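Local coordinates for protein glycerophosphoryl diester phosphodiesterase (Agrobacterium tumefaciens str. C58, PDB 3KS6) that belongs to the glycerophosphoryl diester phosphodiesterase family, built on a TIM-barrel fold, and carries a bound magnesium ion, at residues 11-16 against 230-235; 17-22 against 81-86; 27-32 against 236-241. All blocks are in the same frame, centred on the assembly; numbering follows the deposited sequence.

Contact 1 (11-16 against 230-235)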
ATOM      1  N   GLY A  11      -0.234   0.749 -10.150  1.00 21.57           N
ATOM      2  CA  GLY A  11      -0.487   1.948 -10.977  1.00 20.60           C
ATOM      3  C   GLY A  11      -1.878   1.885 -11.598  1.00 18.45           C
ATOM      4  O   GLY A  11      -2.018   1.840 -12.831  1.00 18.50           O
ATOM      5  N   THR A  12      -2.897   1.937 -10.741  1.00 18.97           N
ATOM      6  CA  THR A  12      -4.292   1.682 -11.120  1.00 19.76           C
ATOM      7  C   THR A  12      -4.761   2.417 -12.372  1.00 17.99           C
ATOM      8  O   THR A  12      -5.371   1.833 -13.244  1.00 21.23           O
ATOM      9  CB  THR A  12      -5.246   2.065  -9.948  1.00 21.29           C
ATOM     10  OG1 THR A  12      -4.736   1.487  -8.735  1.00 19.24           O
ATOM     11  CG2 THR A  12      -6.678   1.578 -10.158  1.00 18.01           C
ATOM     12  N   LEU A  13      -4.492   3.702 -12.427  1.00 17.54           N
ATOM     13  CA  LEU A  13      -5.052   4.532 -13.467  1.00 20.81           C
ATOM     14  C   LEU A  13      -4.259   4.452 -14.756  1.00 20.42           C
ATOM     15  O   LEU A  13      -4.670   5.056 -15.729  1.00 21.20           O
ATOM     16  CB  LEU A  13      -5.170   5.967 -12.993  1.00 19.77           C
ATOM     17  CG  LEU A  13      -6.296   6.271 -12.003  1.00 21.85           C
ATOM     18  CD1 LEU A  13      -6.283   7.747 -11.644  1.00 25.52           C
ATOM     19  CD2 LEU A  13      -7.644   5.893 -12.606  1.00 25.82           C
ATOM     20  N   GLU A  14      -3.121   3.744 -14.746  1.00 21.70           N
ATOM     21  CA  GLU A  14      -2.342   3.496 -15.964  1.00 19.87           C
ATOM     22  C   GLU A  14      -2.607   2.080 -16.519  1.00 20.53           C
ATOM     23  O   GLU A  14      -2.706   1.877 -17.744  1.00 20.72           O
ATOM     24  CB  GLU A  14      -0.836   3.656 -15.695  1.00 18.81           C
ATOM     25  CG  GLU A  14      -0.439   5.081 -15.324  1.00 22.88           C
ATOM     26  CD  GLU A  14       1.040   5.297 -15.056  1.00 20.54           C
ATOM     27  OE1 GLU A  14       1.883   4.528 -15.550  1.00 24.66           O
ATOM     28  OE2 GLU A  14       1.353   6.296 -14.365  1.00 24.75           O
ATOM     29  N   PHE A  15      -2.724   1.093 -15.627  1.00 19.87           N
ATOM     30  CA  PHE A  15      -2.737  -0.318 -16.026  1.00 19.53           C
ATOM     31  C   PHE A  15      -3.868  -1.182 -15.483  1.00 20.68           C
ATOM     32  O   PHE A  15      -3.847  -2.421 -15.684  1.00 20.05           O
ATOM     33  CB  PHE A  15      -1.441  -0.969 -15.563  1.00 18.89           C
ATOM     34  CG  PHE A  15      -0.222  -0.201 -15.939  1.00 22.15           C
ATOM     35  CD1 PHE A  15       0.166  -0.111 -17.248  1.00 24.43           C
ATOM     36  CD2 PHE A  15       0.539   0.421 -14.972  1.00 24.20           C
ATOM     37  CE1 PHE A  15       1.292   0.620 -17.603  1.00 24.20           C
ATOM     38  CE2 PHE A  15       1.680   1.129 -15.318  1.00 24.86           C
ATOM     39  CZ  PHE A  15       2.047   1.233 -16.629  1.00 24.24           C
ATOM     40  N   GLY A  16      -4.815  -0.567 -14.781  1.00 19.36           N
ATOM     41  CA  GLY A  16      -5.859  -1.321 -14.135  1.00 21.91           C
ATOM     42  C   GLY A  16      -5.455  -1.632 -12.722  1.00 21.38           C
ATOM     43  O   GLY A  16      -4.288  -1.491 -12.342  1.00 18.93           O
ATOM     44  N   THR A 230       1.814   7.135  -2.022  1.00 15.37           N
ATOM     45  CA  THR A 230       1.298   6.201  -3.016  1.00 18.16           C
ATOM     46  C   THR A 230       0.530   6.976  -4.096  1.00 17.75           C
ATOM     47  O   THR A 230      -0.077   8.016  -3.843  1.00 19.02           O
ATOM     48  CB  THR A 230       0.398   5.150  -2.442  1.00 19.51           C
ATOM     49  OG1 THR A 230      -0.731   5.778  -1.811  1.00 20.29           O
ATOM     50  CG2 THR A 230       1.209   4.223  -1.446  1.00 16.99           C
ATOM     51  N   THR A 231       0.616   6.471  -5.326  1.00 16.29           N
ATOM     52  CA  THR A 231      -0.019   7.110  -6.492  1.00 15.35           C
ATOM     53  C   THR A 231      -0.501   6.114  -7.518  1.00 14.51           C
ATOM     54  O   THR A 231       0.162   5.125  -7.831  1.00 15.87           O
ATOM     55  CB  THR A 231       0.942   8.128  -7.211  1.00 17.14           C
ATOM     56  OG1 THR A 231       0.296   8.780  -8.339  1.00 18.55           O
ATOM     57  CG2 THR A 231       2.243   7.436  -7.667  1.00 18.45           C
ATOM     58  N   ASP A 232      -1.670   6.401  -8.067  1.00 16.31           N
ATOM     59  CA  ASP A 232      -2.222   5.645  -9.188  1.00 16.16           C
ATOM     60  C   ASP A 232      -1.615   6.049 -10.527  1.00 16.90           C
ATOM     61  O   ASP A 232      -1.955   5.433 -11.544  1.00 17.94           O
ATOM     62  CB  ASP A 232      -3.749   5.833  -9.290  1.00 17.97           C
ATOM     63  CG  ASP A 232      -4.511   4.992  -8.308  1.00 23.95           C
ATOM     64  OD1 ASP A 232      -3.932   4.040  -7.739  1.00 20.14           O
ATOM     65  OD2 ASP A 232      -5.723   5.284  -8.144  1.00 19.61           O
ATOM     66  N   ARG A 233      -0.738   7.070 -10.526  1.00 19.98           N
ATOM     67  CA  ARG A 233      -0.072   7.543 -11.749  1.00 19.96           C
ATOM     68  C   ARG A 233       1.456   7.620 -11.550  1.00 19.10           C
ATOM     69  O   ARG A 233       2.051   8.712 -11.563  1.00 21.03           O
ATOM     70  CB  ARG A 233      -0.640   8.905 -12.171  1.00 21.26           C
ATOM     71  CG  ARG A 233      -2.094   8.830 -12.668  1.00 20.22           C
ATOM     72  CD  ARG A 233      -2.473  10.101 -13.448  1.00 24.16           C
ATOM     73  NE  ARG A 233      -3.817  10.062 -14.072  1.00 30.19           N
ATOM     74  CZ  ARG A 233      -4.967  10.466 -13.515  1.00 31.36           C
ATOM     75  NH1 ARG A 233      -5.023  10.911 -12.256  1.00 30.48           N
ATOM     76  NH2 ARG A 233      -6.104  10.406 -14.213  1.00 25.37           N
ATOM     77  N   PRO A 234       2.078   6.459 -11.366  1.00 19.82           N
ATOM     78  CA  PRO A 234       3.501   6.394 -11.075  1.00 17.95           C
ATOM     79  C   PRO A 234       4.379   7.026 -12.158  1.00 19.28           C
ATOM     80  O   PRO A 234       5.385   7.661 -11.845  1.00 20.12           O
ATOM     81  CB  PRO A 234       3.756   4.892 -10.953  1.00 18.75           C
ATOM     82  CG  PRO A 234       2.609   4.219 -11.727  1.00 20.70           C
ATOM     83  CD  PRO A 234       1.466   5.110 -11.386  1.00 19.44           C
ATOM     84  N   THR A 235       3.975   6.886 -13.412  1.00 19.89           N
ATOM     85  CA  THR A 235       4.753   7.426 -14.525  1.00 19.77           C
ATOM     86  C   THR A 235       4.806   8.948 -14.407  1.00 22.29           C
ATOM     87  O   THR A 235       5.869   9.539 -14.475  1.00 17.69           O
ATOM     88  CB  THR A 235       4.186   6.935 -15.867  1.00 20.71           C
ATOM     89  OG1 THR A 235       4.256   5.485 -15.925  1.00 17.10           O
ATOM     90  CG2 THR A 235       4.973   7.556 -17.029  1.00 21.79           C
TER

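Contact 2 (17-22 against 81-86)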
ATOM      1  N   ASP A  17      -6.427  -2.103 -11.953  1.00 19.93           N
ATOM      2  CA  ASP A  17      -6.248  -2.322 -10.534  1.00 19.44           C
ATOM      3  C   ASP A  17      -5.599  -3.676 -10.233  1.00 20.53           C
ATOM      4  O   ASP A  17      -6.188  -4.731 -10.465  1.00 20.22           O
ATOM      5  CB  ASP A  17      -7.618  -2.208  -9.877  1.00 18.37           C
ATOM      6  CG  ASP A  17      -7.564  -2.194  -8.346  1.00 22.72           C
ATOM      7  OD1 ASP A  17      -6.789  -2.955  -7.729  1.00 23.34           O
ATOM      8  OD2 ASP A  17      -8.354  -1.414  -7.773  1.00 18.11           O
ATOM      9  N   SER A  18      -4.374  -3.646  -9.715  1.00 18.43           N
ATOM     10  CA  SER A  18      -3.682  -4.865  -9.260  1.00 20.24           C
ATOM     11  C   SER A  18      -3.512  -5.902 -10.362  1.00 18.72           C
ATOM     12  O   SER A  18      -3.704  -7.125 -10.153  1.00 21.11           O
ATOM     13  CB  SER A  18      -4.403  -5.486  -8.033  1.00 18.56           C
ATOM     14  OG  SER A  18      -4.597  -4.523  -7.028  1.00 18.13           O
ATOM     15  N   THR A  19      -3.102  -5.437 -11.539  1.00 20.10           N
ATOM     16  CA  THR A  19      -2.996  -6.323 -12.692  1.00 19.32           C
ATOM     17  C   THR A  19      -1.567  -6.776 -12.897  1.00 23.21           C
ATOM     18  O   THR A  19      -0.626  -6.030 -12.554  1.00 20.56           O
ATOM     19  CB  THR A  19      -3.411  -5.612 -14.016  1.00 20.26           C
ATOM     20  OG1 THR A  19      -2.607  -4.441 -14.197  1.00 22.36           O
ATOM     21  CG2 THR A  19      -4.949  -5.255 -14.041  1.00 18.65           C
ATOM     22  N   PRO A  20      -1.386  -7.960 -13.515  1.00 21.28           N
ATOM     23  CA  PRO A  20      -0.042  -8.366 -13.909  1.00 22.18           C
ATOM     24  C   PRO A  20       0.707  -7.301 -14.741  1.00 22.74           C
ATOM     25  O   PRO A  20       1.900  -7.058 -14.522  1.00 24.08           O
ATOM     26  CB  PRO A  20      -0.301  -9.634 -14.738  1.00 23.26           C
ATOM     27  CG  PRO A  20      -1.555 -10.200 -14.157  1.00 24.76           C
ATOM     28  CD  PRO A  20      -2.391  -9.006 -13.809  1.00 22.82           C
ATOM     29  N   HIS A  21       0.025  -6.657 -15.686  1.00 21.50           N
ATOM     30  CA  HIS A  21       0.666  -5.582 -16.478  1.00 20.17           C
ATOM     31  C   HIS A  21       1.172  -4.437 -15.581  1.00 21.23           C
ATOM     32  O   HIS A  21       2.322  -3.995 -15.716  1.00 21.31           O
ATOM     33  CB  HIS A  21      -0.312  -5.070 -17.541  1.00 20.96           C
ATOM     34  CG  HIS A  21       0.267  -4.046 -18.459  1.00 32.46           C
ATOM     35  ND1 HIS A  21      -0.516  -3.241 -19.259  1.00 37.33           N
ATOM     36  CD2 HIS A  21       1.548  -3.671 -18.687  1.00 31.05           C
ATOM     37  CE1 HIS A  21       0.264  -2.438 -19.963  1.00 39.11           C
ATOM     38  NE2 HIS A  21       1.517  -2.674 -19.628  1.00 33.98           N
ATOM     39  N   GLY A  22       0.341  -3.982 -14.637  1.00 19.88           N
ATOM     40  CA  GLY A  22       0.791  -2.893 -13.762  1.00 21.30           C
ATOM     41  C   GLY A  22       1.938  -3.299 -12.869  1.00 19.39           C
ATOM     42  O   GLY A  22       2.937  -2.593 -12.749  1.00 19.42           O
ATOM     43  N   ALA A  81      -7.186  -6.610 -19.888  1.00 23.42           N
ATOM     44  CA  ALA A  81      -6.999  -7.337 -21.136  1.00 23.52           C
ATOM     45  C   ALA A  81      -7.019  -8.846 -20.933  1.00 23.78           C
ATOM     46  O   ALA A  81      -6.195  -9.576 -21.521  1.00 26.50           O
ATOM     47  CB  ALA A  81      -5.681  -6.885 -21.834  1.00 23.42           C
ATOM     48  N   GLY A  82      -7.969  -9.323 -20.123  1.00 22.35           N
ATOM     49  CA  GLY A  82      -8.097 -10.733 -19.875  1.00 22.54           C
ATOM     50  C   GLY A  82      -7.254 -11.350 -18.775  1.00 24.08           C
ATOM     51  O   GLY A  82      -7.347 -12.559 -18.558  1.00 23.75           O
ATOM     52  N   SER A  83      -6.465 -10.544 -18.066  0.50 22.78           N
ATOM     53  CA  SER A  83      -5.647 -11.060 -16.958  0.50 23.49           C
ATOM     54  C   SER A  83      -6.507 -11.459 -15.756  0.50 23.20           C
ATOM     55  O   SER A  83      -7.652 -11.016 -15.627  0.50 21.47           O
ATOM     56  CB  SER A  83      -4.600 -10.030 -16.540  0.50 22.89           C
ATOM     57  OG  SER A  83      -5.213  -8.829 -16.118  0.50 18.56           O
ATOM     58  N   HIS A  84      -5.941 -12.313 -14.898  1.00 22.76           N
ATOM     59  CA  HIS A  84      -6.610 -12.808 -13.693  1.00 22.73           C
ATOM     60  C   HIS A  84      -5.916 -12.297 -12.422  1.00 20.83           C
ATOM     61  O   HIS A  84      -4.749 -11.877 -12.463  1.00 21.44           O
ATOM     62  CB  HIS A  84      -6.658 -14.365 -13.692  1.00 25.29           C
ATOM     63  CG  HIS A  84      -7.194 -14.947 -14.964  1.00 22.22           C
ATOM     64  ND1 HIS A  84      -8.522 -14.842 -15.324  1.00 22.77           N
ATOM     65  CD2 HIS A  84      -6.582 -15.620 -15.969  1.00 31.65           C
ATOM     66  CE1 HIS A  84      -8.701 -15.405 -16.508  1.00 28.51           C
ATOM     67  NE2 HIS A  84      -7.546 -15.904 -16.910  1.00 24.24           N
ATOM     68  N   PRO A  85      -6.633 -12.295 -11.298  1.00 22.91           N
ATOM     69  CA  PRO A  85      -5.983 -11.936 -10.044  1.00 23.32           C
ATOM     70  C   PRO A  85      -4.724 -12.751  -9.756  1.00 23.85           C
ATOM     71  O   PRO A  85      -4.679 -13.960 -10.047  1.00 24.82           O
ATOM     72  CB  PRO A  85      -7.053 -12.218  -8.984  1.00 24.88           C
ATOM     73  CG  PRO A  85      -8.347 -12.044  -9.707  1.00 23.94           C
ATOM     74  CD  PRO A  85      -8.083 -12.519 -11.127  1.00 23.31           C
HETATM   75  N   MSE A  86      -3.720 -12.087  -9.199  1.00 22.44           N
HETATM   76  CA  MSE A  86      -2.434 -12.718  -8.855  1.00 24.97           C
HETATM   77  C   MSE A  86      -2.390 -13.274  -7.442  1.00 25.50           C
HETATM   78  O   MSE A  86      -3.120 -12.817  -6.537  1.00 21.64           O
HETATM   79  CB  MSE A  86      -1.280 -11.714  -8.956  1.00 23.22           C
HETATM   80  CG  MSE A  86      -1.123 -10.992 -10.282  1.00 28.64           C
HETATM   81 SE   MSE A  86       0.570 -10.018 -10.338  0.75 30.16          SE
HETATM   82  CE  MSE A  86       1.815 -11.389 -10.684  1.00 33.13           C
TER
HETATM   83  O   HOH W   1      -4.175  -9.253  -8.738  1.00 20.81           O
HETATM   84  O   HOH W   2      -2.692  -7.154 -16.986  1.00 23.78           O

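Contact 3 (27-32 against 236-241)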
ATOM      1  N   ALA A  27       7.686  -2.770 -11.725  1.00 18.56           N
ATOM      2  CA  ALA A  27       8.966  -3.401 -11.359  1.00 20.25           C
ATOM      3  C   ALA A  27      10.136  -2.830 -12.139  1.00 21.95           C
ATOM      4  O   ALA A  27      11.279  -2.850 -11.643  1.00 22.63           O
ATOM      5  CB  ALA A  27       8.909  -4.899 -11.556  1.00 17.80           C
ATOM      6  N   ALA A  28       9.850  -2.322 -13.330  1.00 20.45           N
ATOM      7  CA  ALA A  28      10.868  -1.717 -14.232  1.00 23.23           C
ATOM      8  C   ALA A  28      11.018  -0.196 -14.148  1.00 26.83           C
ATOM      9  O   ALA A  28      11.869   0.392 -14.845  1.00 26.44           O
ATOM     10  CB  ALA A  28      10.528  -2.119 -15.676  1.00 25.03           C
HETATM   11  N   MSE A  29      10.222   0.469 -13.304  1.00 21.24           N
HETATM   12  CA  MSE A  29      10.268   1.941 -13.195  1.00 21.51           C
HETATM   13  C   MSE A  29      11.250   2.453 -12.174  1.00 20.94           C
HETATM   14  O   MSE A  29      11.611   1.746 -11.235  1.00 22.72           O
HETATM   15  CB  MSE A  29       8.892   2.509 -12.857  1.00 21.27           C
HETATM   16  CG  MSE A  29       7.933   2.363 -13.979  1.00 24.75           C
HETATM   17 SE   MSE A  29       6.194   3.139 -13.413  0.75 26.28          SE
HETATM   18  CE  MSE A  29       5.216   2.003 -14.523  1.00 23.71           C
ATOM     19  N   ALA A  30      11.670   3.703 -12.356  1.00 20.66           N
ATOM     20  CA  ALA A  30      12.603   4.347 -11.472  1.00 19.90           C
ATOM     21  C   ALA A  30      11.857   4.958 -10.298  1.00 20.78           C
ATOM     22  O   ALA A  30      11.832   6.180 -10.144  1.00 21.03           O
ATOM     23  CB  ALA A  30      13.376   5.441 -12.232  1.00 18.83           C
ATOM     24  N   LEU A  31      11.249   4.087  -9.489  1.00 19.69           N
ATOM     25  CA  LEU A  31      10.548   4.458  -8.265  1.00 17.61           C
ATOM     26  C   LEU A  31      10.970   3.432  -7.230  1.00 19.76           C
ATOM     27  O   LEU A  31      11.684   2.485  -7.546  1.00 20.53           O
ATOM     28  CB  LEU A  31       9.016   4.581  -8.454  1.00 16.94           C
ATOM     29  CG  LEU A  31       8.269   3.463  -9.192  1.00 17.41           C
ATOM     30  CD1 LEU A  31       8.445   2.090  -8.528  1.00 17.84           C
ATOM     31  CD2 LEU A  31       6.779   3.837  -9.380  1.00 16.43           C
ATOM     32  N   GLU A  32      10.504   3.588  -6.001  1.00 20.15           N
ATOM     33  CA  GLU A  32      11.069   2.859  -4.884  1.00 18.52           C
ATOM     34  C   GLU A  32      10.243   1.734  -4.346  1.00 18.62           C
ATOM     35  O   GLU A  32      10.804   0.795  -3.825  1.00 18.52           O
ATOM     36  CB  GLU A  32      11.361   3.826  -3.747  1.00 17.53           C
ATOM     37  CG  GLU A  32      12.507   4.797  -4.073  1.00 22.57           C
ATOM     38  CD  GLU A  32      12.098   5.861  -5.042  1.00 28.84           C
ATOM     39  OE1 GLU A  32      10.999   6.391  -4.806  1.00 24.10           O
ATOM     40  OE2 GLU A  32      12.848   6.182  -6.012  1.00 22.54           O
ATOM     41  N   LEU A 236       3.656   9.569 -14.142  1.00 22.99           N
ATOM     42  CA  LEU A 236       3.553  11.016 -13.926  1.00 20.93           C
ATOM     43  C   LEU A 236       4.291  11.452 -12.696  1.00 21.02           C
ATOM     44  O   LEU A 236       4.970  12.463 -12.715  1.00 21.17           O
ATOM     45  CB  LEU A 236       2.071  11.444 -13.830  1.00 20.01           C
ATOM     46  CG  LEU A 236       1.802  12.923 -13.474  1.00 25.49           C
ATOM     47  CD1 LEU A 236       2.354  13.843 -14.583  1.00 25.27           C
ATOM     48  CD2 LEU A 236       0.322  13.188 -13.212  1.00 21.77           C
ATOM     49  N   ALA A 237       4.176  10.688 -11.620  1.00 19.12           N
ATOM     50  CA  ALA A 237       4.839  11.025 -10.380  1.00 17.20           C
ATOM     51  C   ALA A 237       6.358  11.052 -10.568  1.00 18.44           C
ATOM     52  O   ALA A 237       7.024  11.934 -10.043  1.00 17.09           O
ATOM     53  CB  ALA A 237       4.475  10.025  -9.274  1.00 17.92           C
ATOM     54  N   ILE A 238       6.877  10.077 -11.279  1.00 17.61           N
ATOM     55  CA  ILE A 238       8.330  10.027 -11.554  1.00 19.13           C
ATOM     56  C   ILE A 238       8.752  11.270 -12.309  1.00 19.11           C
ATOM     57  O   ILE A 238       9.759  11.901 -11.963  1.00 20.54           O
ATOM     58  CB  ILE A 238       8.716   8.760 -12.300  1.00 20.78           C
ATOM     59  CG1 ILE A 238       8.606   7.571 -11.323  1.00 18.35           C
ATOM     60  CG2 ILE A 238      10.171   8.846 -12.866  1.00 20.58           C
ATOM     61  CD1 ILE A 238       8.693   6.179 -11.940  1.00 20.98           C
ATOM     62  N   ALA A 239       7.993  11.625 -13.337  1.00 19.62           N
ATOM     63  CA  ALA A 239       8.267  12.829 -14.168  1.00 19.24           C
ATOM     64  C   ALA A 239       8.242  14.110 -13.355  1.00 22.33           C
ATOM     65  O   ALA A 239       9.150  14.952 -13.451  1.00 22.18           O
ATOM     66  CB  ALA A 239       7.253  12.939 -15.290  1.00 21.51           C
ATOM     67  N   LEU A 240       7.188  14.281 -12.567  1.00 20.28           N
ATOM     68  CA  LEU A 240       7.076  15.462 -11.715  1.00 19.91           C
ATOM     69  C   LEU A 240       8.189  15.532 -10.687  1.00 21.66           C
ATOM     70  O   LEU A 240       8.697  16.628 -10.394  1.00 21.30           O
ATOM     71  CB  LEU A 240       5.711  15.475 -11.011  1.00 21.16           C
ATOM     72  CG  LEU A 240       4.517  15.855 -11.862  1.00 20.10           C
ATOM     73  CD1 LEU A 240       3.215  15.720 -11.101  1.00 20.02           C
ATOM     74  CD2 LEU A 240       4.723  17.310 -12.335  1.00 21.98           C
ATOM     75  N   ARG A 241       8.592  14.380 -10.130  1.00 20.12           N
ATOM     76  CA  ARG A 241       9.653  14.409  -9.126  1.00 21.76           C
ATOM     77  C   ARG A 241      10.993  14.804  -9.780  1.00 21.61           C
ATOM     78  O   ARG A 241      11.726  15.619  -9.238  1.00 25.24           O
ATOM     79  CB  ARG A 241       9.772  13.056  -8.400  1.00 21.36           C
ATOM     80  CG  ARG A 241      10.818  13.062  -7.332  1.00 20.24           C
ATOM     81  CD  ARG A 241      10.883  11.788  -6.535  1.00 20.61           C
ATOM     82  NE  ARG A 241      11.291  10.652  -7.356  1.00 19.12           N
ATOM     83  CZ  ARG A 241      11.440   9.414  -6.892  1.00 20.08           C
ATOM     84  NH1 ARG A 241      11.225   9.143  -5.619  1.00 19.51           N
ATOM     85  NH2 ARG A 241      11.780   8.436  -7.704  1.00 19.12           N
TER
HETATM   86  O   HOH W   3      13.190   8.374 -10.734  1.00 23.18           O

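Contact 1 (11-16 against 230-235)
Gly11 and Asp232 bring the two backbones together, their CA atoms 4.5 Å apart, where the short helix 12-15 meets the turn joining strand 228-231 to helix 234-249. This turn follows the C-terminal end of a barrel strand, a beta-alpha loop of the TIM barrel, and the Asp232 side chain is about 9 Å from the magnesium ion. Leu13 N donates to Asp232 O at 3.2 Å. Gly11 CA lies 3.7 Å from Pro234 CD. Within the turn, Thr231 OG1 accepts from Arg233 N and closes an ST turn.

The side chains of Thr12 and Asp232 run side by side in the same direction. Asp232 OD1 is hydrogen-bonded to His8 ND1; Thr12 OG1 lies 2.9 Å from the same OD1 but has His8 O as another possible acceptor for its one proton. Leu13 packs its CG on Asp232 CB, while its CD1 lies 3.4 Å above one face of the Arg233 guanidinium, toward the rim; NH1 of that group bonds His213 O. Glu14, extended beyond CG, reaches past Pro234 to Thr235. Thr235 OG1 donates to Glu14 OE1 at 2.6 Å, and Thr235 N to the syn lone pair of Glu14 OE2 at 2.9 Å. Both carboxylate oxygens are thus engaged by one residue in the first turn of helix 234-249, where the helix dipole would be expected to favour a negative charge.

Contact 2 (17-22 against 81-86)
Pro20 and Met86 slide past each other in opposite directions, the proline ring lying alongside the selenomethionine chain. Pro20 CG meets Met86 CG at 4.0 Å, and farther out the bend at chi3 (78°) swings CE round after SE has come within 4.0 Å of Pro20 CA. On the other flank of this ring the partner is Ser83, whose CB approaches Pro20 CD to 3.7 Å and Pro20 CG a little less closely. Ser83 is modelled in two conformers; in the one described here its OG sits between the backbone N and the carbonyl carbon, near Thr19 CG2, and bonds Gly80 O.

Pro20 opens helix 20-27, which connects the parallel strands 4-8 and 33-40 in a beta-alpha-beta crossover of the TIM barrel. Thr19 is the N-cap: its OG1 accepts from Gly22 N at 3.0 Å, with a nearly straight N-H (158°), and is also bonded to Phe15 O. The loop 81-86, which follows helix 69-74, packs against the start of this helix.

Polar links across this interface run through water. One water donates to Ser18 O at 2.6 Å and accepts from Met86 N at 2.9 Å, tying the turn before the helix to the end of the loop. A second accepts from His21 N at 3.1 Å and donates to Ser83 OG, a bridge that holds for this serine conformer. Met86 also touches Phe23, one turn farther along helix 20-27.

Contact 3 (27-32 against 236-241)
Glu32 and Arg241 reach toward each other tip to tip and form a two-pronged salt bridge. Arg241 NH1 donates to Glu32 OE1 at 2.9 Å (162°), close to the guanidinium plane, and Arg241 NH2 donates to the syn lone pair of Glu32 OE2 at 3.0 Å. The grip is end-on, one terminal nitrogen to each oxygen, and the carboxylate and guanidinium planes are turned 48° apart, so the pair is not coplanar. A bend at chi2 turns CD of Glu32 aside, and one at chi3 does the same for NE of Arg241.

Several of these atoms have second partners. Glu32 OE1 also takes the backbone N-H of Ile5, and Arg241 NH1 also donates to Thr3 O, so the ion pair is tied to the start of strand 4-8 and the residue just before it. Ala30 O receives a hydrogen bond from a water at 2.6 Å; the same water is a weak acceptor for Arg241 NH2. Ala30 is the centre of an inverse gamma turn, closed by a weak bond from Leu31 N to Met29 O.

Beside the polar pair, Ile238 pushes CD1 into the bend of the loop, 3.8 Å from both Met29 CB and Leu31 CB and 3.6 Å from Ala30 O. The Leu31 and Ile238 side chains cross at about a right angle.

Leu31 also packs on Ile5 and Ser7 of strand 4-8, while Arg241 lies against Ile5 and against Leu222 of helix 215-224, so the ion pair joins the loop leading from helix 20-27 into strand 33-40 to helix 234-249, beside strand 4-8 and helix 215-224.

Contacts 1 and 3 share helix 234-249, their centres about 10 Å apart, and touch through Pro234 against Leu31 and Phe15 against Met29. Contact 2 lies about 13 Å from contact 1, touching it where Phe15 packs on His21 and Gly22, and about 20 Å from contact 3, which it does not touch. Along the chain, 11-16, 17-22 and 27-32 follow one another; their partners come at 230-235, 81-86 and 236-241, so contact 2 is nested within contact 1, whereas contact 3 crosses both. Contacts 1 and 3 join the chain's start to its last strand and helix, beside the pairing of strands 4-8 and 228-231 that closes the barrel; contact 2 joins it to loop 81-86.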